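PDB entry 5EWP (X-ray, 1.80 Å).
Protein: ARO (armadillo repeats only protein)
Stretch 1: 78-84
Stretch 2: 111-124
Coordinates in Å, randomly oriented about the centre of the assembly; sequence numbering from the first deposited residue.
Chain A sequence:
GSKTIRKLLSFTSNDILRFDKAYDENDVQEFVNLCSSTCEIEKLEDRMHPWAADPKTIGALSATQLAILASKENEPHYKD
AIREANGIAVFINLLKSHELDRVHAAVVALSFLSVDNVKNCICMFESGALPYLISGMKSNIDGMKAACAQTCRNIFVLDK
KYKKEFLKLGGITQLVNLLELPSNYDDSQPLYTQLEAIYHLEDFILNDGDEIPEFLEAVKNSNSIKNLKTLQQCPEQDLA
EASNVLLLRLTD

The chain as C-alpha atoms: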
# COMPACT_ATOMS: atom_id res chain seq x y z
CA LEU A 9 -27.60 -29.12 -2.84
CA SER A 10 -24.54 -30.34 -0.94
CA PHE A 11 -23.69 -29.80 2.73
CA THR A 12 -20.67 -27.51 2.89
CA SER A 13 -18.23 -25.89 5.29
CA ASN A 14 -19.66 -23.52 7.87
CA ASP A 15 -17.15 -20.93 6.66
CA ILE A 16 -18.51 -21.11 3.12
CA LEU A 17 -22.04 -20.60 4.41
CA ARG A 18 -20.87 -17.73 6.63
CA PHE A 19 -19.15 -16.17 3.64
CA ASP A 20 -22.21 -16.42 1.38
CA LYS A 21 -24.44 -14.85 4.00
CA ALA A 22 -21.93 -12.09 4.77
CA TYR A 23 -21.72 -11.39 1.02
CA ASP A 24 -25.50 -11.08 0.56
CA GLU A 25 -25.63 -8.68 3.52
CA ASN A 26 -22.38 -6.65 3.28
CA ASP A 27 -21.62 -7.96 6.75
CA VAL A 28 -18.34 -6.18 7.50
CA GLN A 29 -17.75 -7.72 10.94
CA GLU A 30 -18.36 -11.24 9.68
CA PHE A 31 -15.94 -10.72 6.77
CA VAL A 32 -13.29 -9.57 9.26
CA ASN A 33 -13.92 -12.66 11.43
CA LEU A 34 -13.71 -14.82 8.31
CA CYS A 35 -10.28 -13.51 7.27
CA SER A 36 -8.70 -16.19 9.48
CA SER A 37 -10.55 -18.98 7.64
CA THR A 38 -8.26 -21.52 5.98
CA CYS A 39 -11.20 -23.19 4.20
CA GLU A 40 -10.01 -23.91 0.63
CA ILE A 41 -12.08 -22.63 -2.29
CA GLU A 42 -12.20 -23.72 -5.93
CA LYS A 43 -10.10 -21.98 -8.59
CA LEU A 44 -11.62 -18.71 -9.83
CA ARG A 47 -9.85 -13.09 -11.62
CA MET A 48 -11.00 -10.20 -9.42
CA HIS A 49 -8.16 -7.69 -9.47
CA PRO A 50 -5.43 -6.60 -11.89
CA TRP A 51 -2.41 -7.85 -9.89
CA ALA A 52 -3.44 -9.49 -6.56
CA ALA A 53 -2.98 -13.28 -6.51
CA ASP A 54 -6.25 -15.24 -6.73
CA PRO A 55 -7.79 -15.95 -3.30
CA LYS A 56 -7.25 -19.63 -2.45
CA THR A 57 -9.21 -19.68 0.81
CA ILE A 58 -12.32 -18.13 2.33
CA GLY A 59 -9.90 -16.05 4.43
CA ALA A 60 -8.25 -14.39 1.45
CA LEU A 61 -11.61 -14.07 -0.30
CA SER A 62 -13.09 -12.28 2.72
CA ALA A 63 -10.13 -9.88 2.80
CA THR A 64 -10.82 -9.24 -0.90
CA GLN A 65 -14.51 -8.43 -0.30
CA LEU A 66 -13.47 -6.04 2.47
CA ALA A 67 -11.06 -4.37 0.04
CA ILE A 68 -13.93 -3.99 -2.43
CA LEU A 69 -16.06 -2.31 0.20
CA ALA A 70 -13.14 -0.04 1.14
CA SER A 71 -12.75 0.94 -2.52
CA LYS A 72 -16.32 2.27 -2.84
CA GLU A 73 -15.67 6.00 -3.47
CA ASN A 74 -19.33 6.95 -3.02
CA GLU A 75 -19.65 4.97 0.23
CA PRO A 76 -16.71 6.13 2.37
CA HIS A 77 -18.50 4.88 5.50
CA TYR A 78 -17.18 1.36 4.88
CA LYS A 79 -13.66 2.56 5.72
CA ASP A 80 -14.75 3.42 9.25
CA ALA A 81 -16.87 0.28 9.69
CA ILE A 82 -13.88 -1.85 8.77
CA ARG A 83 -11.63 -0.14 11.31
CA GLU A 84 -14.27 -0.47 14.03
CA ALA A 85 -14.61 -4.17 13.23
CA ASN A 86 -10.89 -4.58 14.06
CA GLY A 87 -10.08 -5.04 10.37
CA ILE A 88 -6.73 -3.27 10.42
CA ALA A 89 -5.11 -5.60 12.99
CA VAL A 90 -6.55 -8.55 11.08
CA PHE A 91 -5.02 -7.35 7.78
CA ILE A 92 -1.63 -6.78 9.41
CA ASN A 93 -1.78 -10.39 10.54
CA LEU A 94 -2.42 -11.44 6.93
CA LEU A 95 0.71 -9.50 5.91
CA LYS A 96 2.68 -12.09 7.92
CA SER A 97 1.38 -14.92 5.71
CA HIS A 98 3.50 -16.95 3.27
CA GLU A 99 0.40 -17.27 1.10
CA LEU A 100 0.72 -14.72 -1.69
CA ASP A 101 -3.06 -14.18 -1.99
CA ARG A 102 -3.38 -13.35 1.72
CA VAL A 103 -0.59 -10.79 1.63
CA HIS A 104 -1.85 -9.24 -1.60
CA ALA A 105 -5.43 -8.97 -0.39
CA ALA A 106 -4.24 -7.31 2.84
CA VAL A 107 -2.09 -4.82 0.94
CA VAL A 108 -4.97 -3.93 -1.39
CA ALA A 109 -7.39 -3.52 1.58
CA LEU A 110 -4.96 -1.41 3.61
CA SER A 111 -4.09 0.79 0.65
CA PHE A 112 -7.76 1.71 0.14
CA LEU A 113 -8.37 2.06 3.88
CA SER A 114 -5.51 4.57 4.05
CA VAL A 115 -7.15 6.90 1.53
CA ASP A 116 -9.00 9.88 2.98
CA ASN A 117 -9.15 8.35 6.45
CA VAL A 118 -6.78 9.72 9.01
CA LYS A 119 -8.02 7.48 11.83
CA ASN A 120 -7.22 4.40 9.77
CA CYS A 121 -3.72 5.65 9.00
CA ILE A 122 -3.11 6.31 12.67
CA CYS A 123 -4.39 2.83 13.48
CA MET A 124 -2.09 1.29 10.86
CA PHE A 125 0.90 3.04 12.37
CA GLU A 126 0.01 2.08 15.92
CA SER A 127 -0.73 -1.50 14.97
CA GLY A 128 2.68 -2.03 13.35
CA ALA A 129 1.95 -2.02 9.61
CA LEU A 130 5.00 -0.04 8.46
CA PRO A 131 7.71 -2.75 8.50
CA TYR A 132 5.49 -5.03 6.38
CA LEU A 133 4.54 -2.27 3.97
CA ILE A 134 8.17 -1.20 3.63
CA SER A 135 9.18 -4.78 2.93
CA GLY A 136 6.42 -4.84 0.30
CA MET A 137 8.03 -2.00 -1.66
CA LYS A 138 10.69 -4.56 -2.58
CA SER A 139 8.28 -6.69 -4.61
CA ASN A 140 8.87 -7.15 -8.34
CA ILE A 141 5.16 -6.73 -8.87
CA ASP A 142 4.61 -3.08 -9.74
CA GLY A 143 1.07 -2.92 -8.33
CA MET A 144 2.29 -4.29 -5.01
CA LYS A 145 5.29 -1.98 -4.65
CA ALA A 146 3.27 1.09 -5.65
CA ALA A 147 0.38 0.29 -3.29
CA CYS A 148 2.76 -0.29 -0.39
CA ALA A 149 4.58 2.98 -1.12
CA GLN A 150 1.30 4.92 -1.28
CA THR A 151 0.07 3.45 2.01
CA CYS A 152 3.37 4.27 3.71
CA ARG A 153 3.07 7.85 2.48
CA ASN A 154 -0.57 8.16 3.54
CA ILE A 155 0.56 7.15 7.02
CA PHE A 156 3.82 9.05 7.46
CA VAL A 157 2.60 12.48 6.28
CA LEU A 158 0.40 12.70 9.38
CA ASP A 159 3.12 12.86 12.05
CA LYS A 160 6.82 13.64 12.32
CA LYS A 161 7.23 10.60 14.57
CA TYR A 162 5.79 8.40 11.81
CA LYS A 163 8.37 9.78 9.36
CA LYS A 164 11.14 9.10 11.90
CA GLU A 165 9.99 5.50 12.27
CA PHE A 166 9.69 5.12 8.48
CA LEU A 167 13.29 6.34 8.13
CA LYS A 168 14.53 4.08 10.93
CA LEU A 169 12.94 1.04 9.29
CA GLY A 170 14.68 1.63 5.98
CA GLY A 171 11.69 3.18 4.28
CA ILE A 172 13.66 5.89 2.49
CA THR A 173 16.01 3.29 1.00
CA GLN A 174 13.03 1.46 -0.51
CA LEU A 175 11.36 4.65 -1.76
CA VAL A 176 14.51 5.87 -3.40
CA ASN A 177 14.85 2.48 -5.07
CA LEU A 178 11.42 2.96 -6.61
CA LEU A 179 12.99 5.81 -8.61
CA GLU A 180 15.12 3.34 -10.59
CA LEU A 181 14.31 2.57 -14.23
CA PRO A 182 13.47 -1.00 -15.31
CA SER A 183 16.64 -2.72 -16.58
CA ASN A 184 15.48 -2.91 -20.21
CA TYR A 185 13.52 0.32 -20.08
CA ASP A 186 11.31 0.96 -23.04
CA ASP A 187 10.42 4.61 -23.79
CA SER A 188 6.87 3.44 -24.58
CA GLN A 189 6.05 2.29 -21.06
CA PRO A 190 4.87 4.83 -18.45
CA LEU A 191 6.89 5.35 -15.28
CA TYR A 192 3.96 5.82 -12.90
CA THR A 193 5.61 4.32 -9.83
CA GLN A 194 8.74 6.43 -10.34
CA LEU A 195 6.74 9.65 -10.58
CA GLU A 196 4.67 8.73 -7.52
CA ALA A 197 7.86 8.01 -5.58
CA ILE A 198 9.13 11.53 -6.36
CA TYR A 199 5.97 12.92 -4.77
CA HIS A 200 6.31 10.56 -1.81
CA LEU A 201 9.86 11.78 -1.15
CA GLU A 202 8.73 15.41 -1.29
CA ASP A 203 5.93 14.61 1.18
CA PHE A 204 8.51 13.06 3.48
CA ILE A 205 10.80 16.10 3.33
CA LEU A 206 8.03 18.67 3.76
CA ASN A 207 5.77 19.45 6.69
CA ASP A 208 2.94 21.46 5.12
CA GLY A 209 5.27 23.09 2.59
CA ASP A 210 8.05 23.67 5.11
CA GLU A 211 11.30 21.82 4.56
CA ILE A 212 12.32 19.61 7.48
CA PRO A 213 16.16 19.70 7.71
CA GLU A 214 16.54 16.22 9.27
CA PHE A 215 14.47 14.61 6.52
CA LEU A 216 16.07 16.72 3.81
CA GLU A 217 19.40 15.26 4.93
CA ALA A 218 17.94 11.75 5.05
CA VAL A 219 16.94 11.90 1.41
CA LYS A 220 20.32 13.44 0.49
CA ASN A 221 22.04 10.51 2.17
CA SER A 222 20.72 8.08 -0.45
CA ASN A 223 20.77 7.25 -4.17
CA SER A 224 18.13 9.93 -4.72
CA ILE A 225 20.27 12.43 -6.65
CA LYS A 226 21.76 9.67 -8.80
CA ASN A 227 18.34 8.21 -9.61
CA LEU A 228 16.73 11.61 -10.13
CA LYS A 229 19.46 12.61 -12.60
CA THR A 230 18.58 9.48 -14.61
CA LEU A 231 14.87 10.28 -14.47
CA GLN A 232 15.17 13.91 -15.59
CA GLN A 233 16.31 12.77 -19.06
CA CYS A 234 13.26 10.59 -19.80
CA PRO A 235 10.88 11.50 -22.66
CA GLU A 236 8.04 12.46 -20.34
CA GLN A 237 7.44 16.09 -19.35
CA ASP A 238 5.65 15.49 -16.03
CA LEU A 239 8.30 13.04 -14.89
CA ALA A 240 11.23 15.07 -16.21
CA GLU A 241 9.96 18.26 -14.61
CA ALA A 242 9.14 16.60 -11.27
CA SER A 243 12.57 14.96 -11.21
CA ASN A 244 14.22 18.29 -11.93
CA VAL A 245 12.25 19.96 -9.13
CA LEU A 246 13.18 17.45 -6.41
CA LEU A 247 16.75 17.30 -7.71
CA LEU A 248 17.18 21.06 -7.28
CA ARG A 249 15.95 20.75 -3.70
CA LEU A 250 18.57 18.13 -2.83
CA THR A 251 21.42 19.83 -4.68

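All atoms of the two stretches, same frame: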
# COMPACT_ATOMS: atom_id res chain seq x y z
N TYR A 78 -17.73 2.70 4.70
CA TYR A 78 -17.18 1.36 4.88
C TYR A 78 -15.79 1.41 5.52
O TYR A 78 -15.41 0.52 6.29
CB TYR A 78 -17.16 0.60 3.56
CG TYR A 78 -18.51 -0.00 3.19
CD1 TYR A 78 -19.13 -0.90 4.05
CD2 TYR A 78 -19.14 0.32 2.00
CE1 TYR A 78 -20.36 -1.46 3.72
CE2 TYR A 78 -20.37 -0.24 1.67
CZ TYR A 78 -20.97 -1.12 2.53
OH TYR A 78 -22.18 -1.68 2.21
N LYS A 79 -15.02 2.45 5.20
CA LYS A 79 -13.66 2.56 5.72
C LYS A 79 -13.64 2.66 7.23
O LYS A 79 -12.73 2.14 7.88
CB LYS A 79 -12.93 3.75 5.09
CG LYS A 79 -12.64 3.55 3.60
CD LYS A 79 -11.90 4.74 3.02
CE LYS A 79 -11.72 4.55 1.52
NZ LYS A 79 -10.81 5.58 0.95
N ASP A 80 -14.63 3.34 7.80
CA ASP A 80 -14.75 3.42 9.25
C ASP A 80 -15.28 2.13 9.84
O ASP A 80 -14.80 1.69 10.88
CB ASP A 80 -15.66 4.58 9.67
CG ASP A 80 -15.05 5.95 9.39
OD1 ASP A 80 -13.85 6.15 9.68
OD2 ASP A 80 -15.79 6.83 8.90
N ALA A 81 -16.29 1.53 9.20
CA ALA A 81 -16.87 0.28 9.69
C ALA A 81 -15.81 -0.81 9.79
O ALA A 81 -15.79 -1.62 10.72
CB ALA A 81 -18.03 -0.16 8.80
N ILE A 82 -14.93 -0.84 8.79
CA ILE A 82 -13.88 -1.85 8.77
C ILE A 82 -12.89 -1.64 9.91
O ILE A 82 -12.52 -2.57 10.60
CB ILE A 82 -13.17 -1.85 7.41
CG1 ILE A 82 -14.16 -2.37 6.35
CG2 ILE A 82 -11.90 -2.74 7.45
CD1 ILE A 82 -13.72 -2.19 4.90
N ARG A 83 -12.51 -0.39 10.17
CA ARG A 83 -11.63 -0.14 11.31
C ARG A 83 -12.29 -0.58 12.61
O ARG A 83 -11.67 -1.24 13.44
CB ARG A 83 -11.27 1.35 11.40
CG ARG A 83 -10.36 1.67 12.60
CD ARG A 83 -10.13 3.18 12.73
NE ARG A 83 -11.36 3.88 13.12
CZ ARG A 83 -12.09 4.64 12.31
NH1 ARG A 83 -11.75 4.82 11.04
NH2 ARG A 83 -13.19 5.22 12.79
N GLU A 84 -13.55 -0.22 12.78
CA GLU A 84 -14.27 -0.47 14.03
C GLU A 84 -14.53 -1.96 14.25
O GLU A 84 -14.77 -2.40 15.37
CB GLU A 84 -15.58 0.31 14.03
CG GLU A 84 -15.34 1.81 14.25
CD GLU A 84 -16.55 2.65 13.88
OE1 GLU A 84 -17.54 2.08 13.37
OE2 GLU A 84 -16.51 3.88 14.10
N SER A 111 -4.37 -0.38 1.49
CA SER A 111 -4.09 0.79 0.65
C SER A 111 -5.36 1.62 0.46
O SER A 111 -5.32 2.84 0.55
CB SER A 111 -3.49 0.39 -0.70
OG SER A 111 -4.40 -0.36 -1.48
N PHE A 112 -6.50 0.97 0.22
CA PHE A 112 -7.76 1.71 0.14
C PHE A 112 -8.19 2.31 1.48
O PHE A 112 -8.74 3.41 1.52
CB PHE A 112 -8.89 0.83 -0.39
CG PHE A 112 -8.83 0.62 -1.87
CD1 PHE A 112 -8.96 1.70 -2.74
CD2 PHE A 112 -8.64 -0.64 -2.40
CE1 PHE A 112 -8.89 1.52 -4.11
CE2 PHE A 112 -8.59 -0.84 -3.77
CZ PHE A 112 -8.71 0.25 -4.63
N LEU A 113 -7.96 1.58 2.56
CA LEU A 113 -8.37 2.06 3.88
C LEU A 113 -7.57 3.29 4.29
O LEU A 113 -8.01 4.07 5.14
CB LEU A 113 -8.20 0.96 4.93
CG LEU A 113 -9.21 -0.19 4.83
CD1 LEU A 113 -8.74 -1.28 5.74
CD2 LEU A 113 -10.58 0.30 5.23
N SER A 114 -6.39 3.45 3.69
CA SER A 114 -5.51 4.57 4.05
C SER A 114 -5.87 5.85 3.31
O SER A 114 -5.32 6.92 3.59
CB SER A 114 -4.05 4.23 3.80
OG SER A 114 -3.74 4.24 2.41
N VAL A 115 -6.79 5.75 2.36
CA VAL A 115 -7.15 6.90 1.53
C VAL A 115 -8.27 7.70 2.19
O VAL A 115 -9.34 7.18 2.50
CB VAL A 115 -7.59 6.49 0.12
CG1 VAL A 115 -8.01 7.73 -0.67
CG2 VAL A 115 -6.44 5.78 -0.59
N ASP A 116 -8.01 8.99 2.40
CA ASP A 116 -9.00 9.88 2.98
C ASP A 116 -9.55 9.34 4.29
O ASP A 116 -10.77 9.36 4.53
CB ASP A 116 -10.16 10.12 2.00
CG ASP A 116 -9.76 10.97 0.80
OD1 ASP A 116 -8.78 11.73 0.90
OD2 ASP A 116 -10.42 10.86 -0.25
N ASN A 117 -8.68 8.83 5.15
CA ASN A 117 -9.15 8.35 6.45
C ASN A 117 -8.00 8.37 7.43
O ASN A 117 -7.23 7.42 7.54
CB ASN A 117 -9.79 6.95 6.35
CG ASN A 117 -10.59 6.62 7.60
OD1 ASN A 117 -10.03 6.51 8.69
ND2 ASN A 117 -11.91 6.49 7.45
N VAL A 118 -7.88 9.50 8.10
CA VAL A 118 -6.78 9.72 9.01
C VAL A 118 -6.77 8.75 10.19
O VAL A 118 -5.71 8.26 10.60
CB VAL A 118 -6.84 11.18 9.49
CG1 VAL A 118 -5.99 11.35 10.69
CG2 VAL A 118 -6.39 12.08 8.35
N LYS A 119 -7.95 8.43 10.72
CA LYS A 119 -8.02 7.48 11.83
C LYS A 119 -7.45 6.12 11.45
O LYS A 119 -6.75 5.50 12.24
CB LYS A 119 -9.47 7.31 12.30
CG LYS A 119 -9.95 8.48 13.15
CD LYS A 119 -11.33 8.24 13.73
CE LYS A 119 -11.71 9.40 14.64
NZ LYS A 119 -13.01 9.16 15.33
N ASN A 120 -7.76 5.67 10.24
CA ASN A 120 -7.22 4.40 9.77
C ASN A 120 -5.71 4.43 9.66
O ASN A 120 -5.04 3.45 9.99
CB ASN A 120 -7.81 4.02 8.40
CG ASN A 120 -9.26 3.58 8.50
OD1 ASN A 120 -9.77 3.38 9.59
ND2 ASN A 120 -9.91 3.39 7.35
N CYS A 121 -5.17 5.54 9.17
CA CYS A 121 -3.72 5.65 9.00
C CYS A 121 -3.03 5.62 10.35
O CYS A 121 -1.99 4.98 10.52
CB CYS A 121 -3.35 6.93 8.23
SG CYS A 121 -3.82 6.89 6.49
N ILE A 122 -3.62 6.33 11.30
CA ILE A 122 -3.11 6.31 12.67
C ILE A 122 -3.13 4.90 13.24
O ILE A 122 -2.15 4.43 13.84
CB ILE A 122 -3.92 7.25 13.58
CG1 ILE A 122 -3.64 8.71 13.20
CG2 ILE A 122 -3.56 7.02 15.05
CD1 ILE A 122 -4.60 9.73 13.86
N CYS A 123 -4.25 4.20 13.03
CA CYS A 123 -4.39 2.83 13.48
C CYS A 123 -3.35 1.91 12.82
O CYS A 123 -2.77 1.04 13.48
CB CYS A 123 -5.80 2.32 13.20
SG CYS A 123 -6.11 0.65 13.83
N MET A 124 -3.10 2.10 11.53
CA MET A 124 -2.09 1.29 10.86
C MET A 124 -0.73 1.53 11.48
O MET A 124 0.02 0.58 11.70
CB MET A 124 -2.04 1.59 9.37
CG MET A 124 -3.30 1.20 8.65
SD MET A 124 -3.16 1.58 6.91
CE MET A 124 -4.90 1.52 6.48

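What holds the end of the Arg83 side chain in place? Its NH1 atom donates to two oxygens at once, each at 2.8 Å: OD1 of Asn120 across the contact, and OD1 of Asp80, one helical turn back in its own helix, where the bond is part of a salt bridge. Asn120 OD1 lies at the edge of the guanidinium, near its plane, which is where an N-H group can point at it; the N-H...O angle of 162° confirms the good alignment. Asp80 OD1 in turn accepts a hydrogen bond from Asn117 ND2 at 3.0 Å, nearly straight at 169°. The carboxylate is thereby shared between an arginine beside it and an amide from the other stretch, and the three side chains form a connected polar cluster. Asn117 OD1 also comes within 3.4 Å of Arg83 NH1, but the angle is too poor for a hydrogen bond.

Where does the Asn117 oxygen make its bond instead? It accepts from a backbone amide three residues later in its own stretch. Asn117 sits at the N-cap position of the helix that begins at Val118, and its OD1 accepts from Asn120 N at 2.9 Å, satisfying one of the amides that the first turn of a helix leaves without a backbone partner. The two ends of this amide therefore do different work: the oxygen caps a helix, while the nitrogen reaches across to Asp80.

How does Asn120 join the two stretches? Its OD1 accepts from Arg83, and the two hydrogens of its ND2 serve two carbonyls. Asn120 ND2 donates to Lys79 O at 3.1 Å and 164°, and to Leu113 O at 3.0 Å and 161°. Lys79 O also receives the helical bond from Arg83 N, which at 3.4 Å is weak, so the carbonyl has two donors. Buried, and with both ends of its amide engaged, Asn120 links helix 78-84 to Leu113 in its own stretch.

What does the long Lys79 side chain reach? Its chi2 to chi4 angles are all t, so the chain is extended from CB and carries the ammonium to the turn between the helices of the second stretch. There NZ donates to Val115 O at 2.7 Å and, weakly, to Phe112 O at 3.1 Å. Phe112 lies in the helix and Val115 in the loop after it, so one ammonium serves carbonyls of both.

What packing surrounds these bonds? The backbones come closest at Lys79 and Leu113, whose CA atoms are 5.6 Å apart, and Leu113 CD2 lies 3.9 Å from Lys79 CA. Leu113 CD1 also meets Ile82 CG2 at 3.9 Å, an apolar contact between two buried side chains. Farther along, Lys119 CB covers one face of the Arg83 guanidinium, 3.6 Å from NH1, and Arg83 CD approaches Cys123 CB at 4.4 Å. Helices 78-84 and 118-124 run in broadly the same direction, crossing at 32°, with their axes 10.1 Å apart at closest approach.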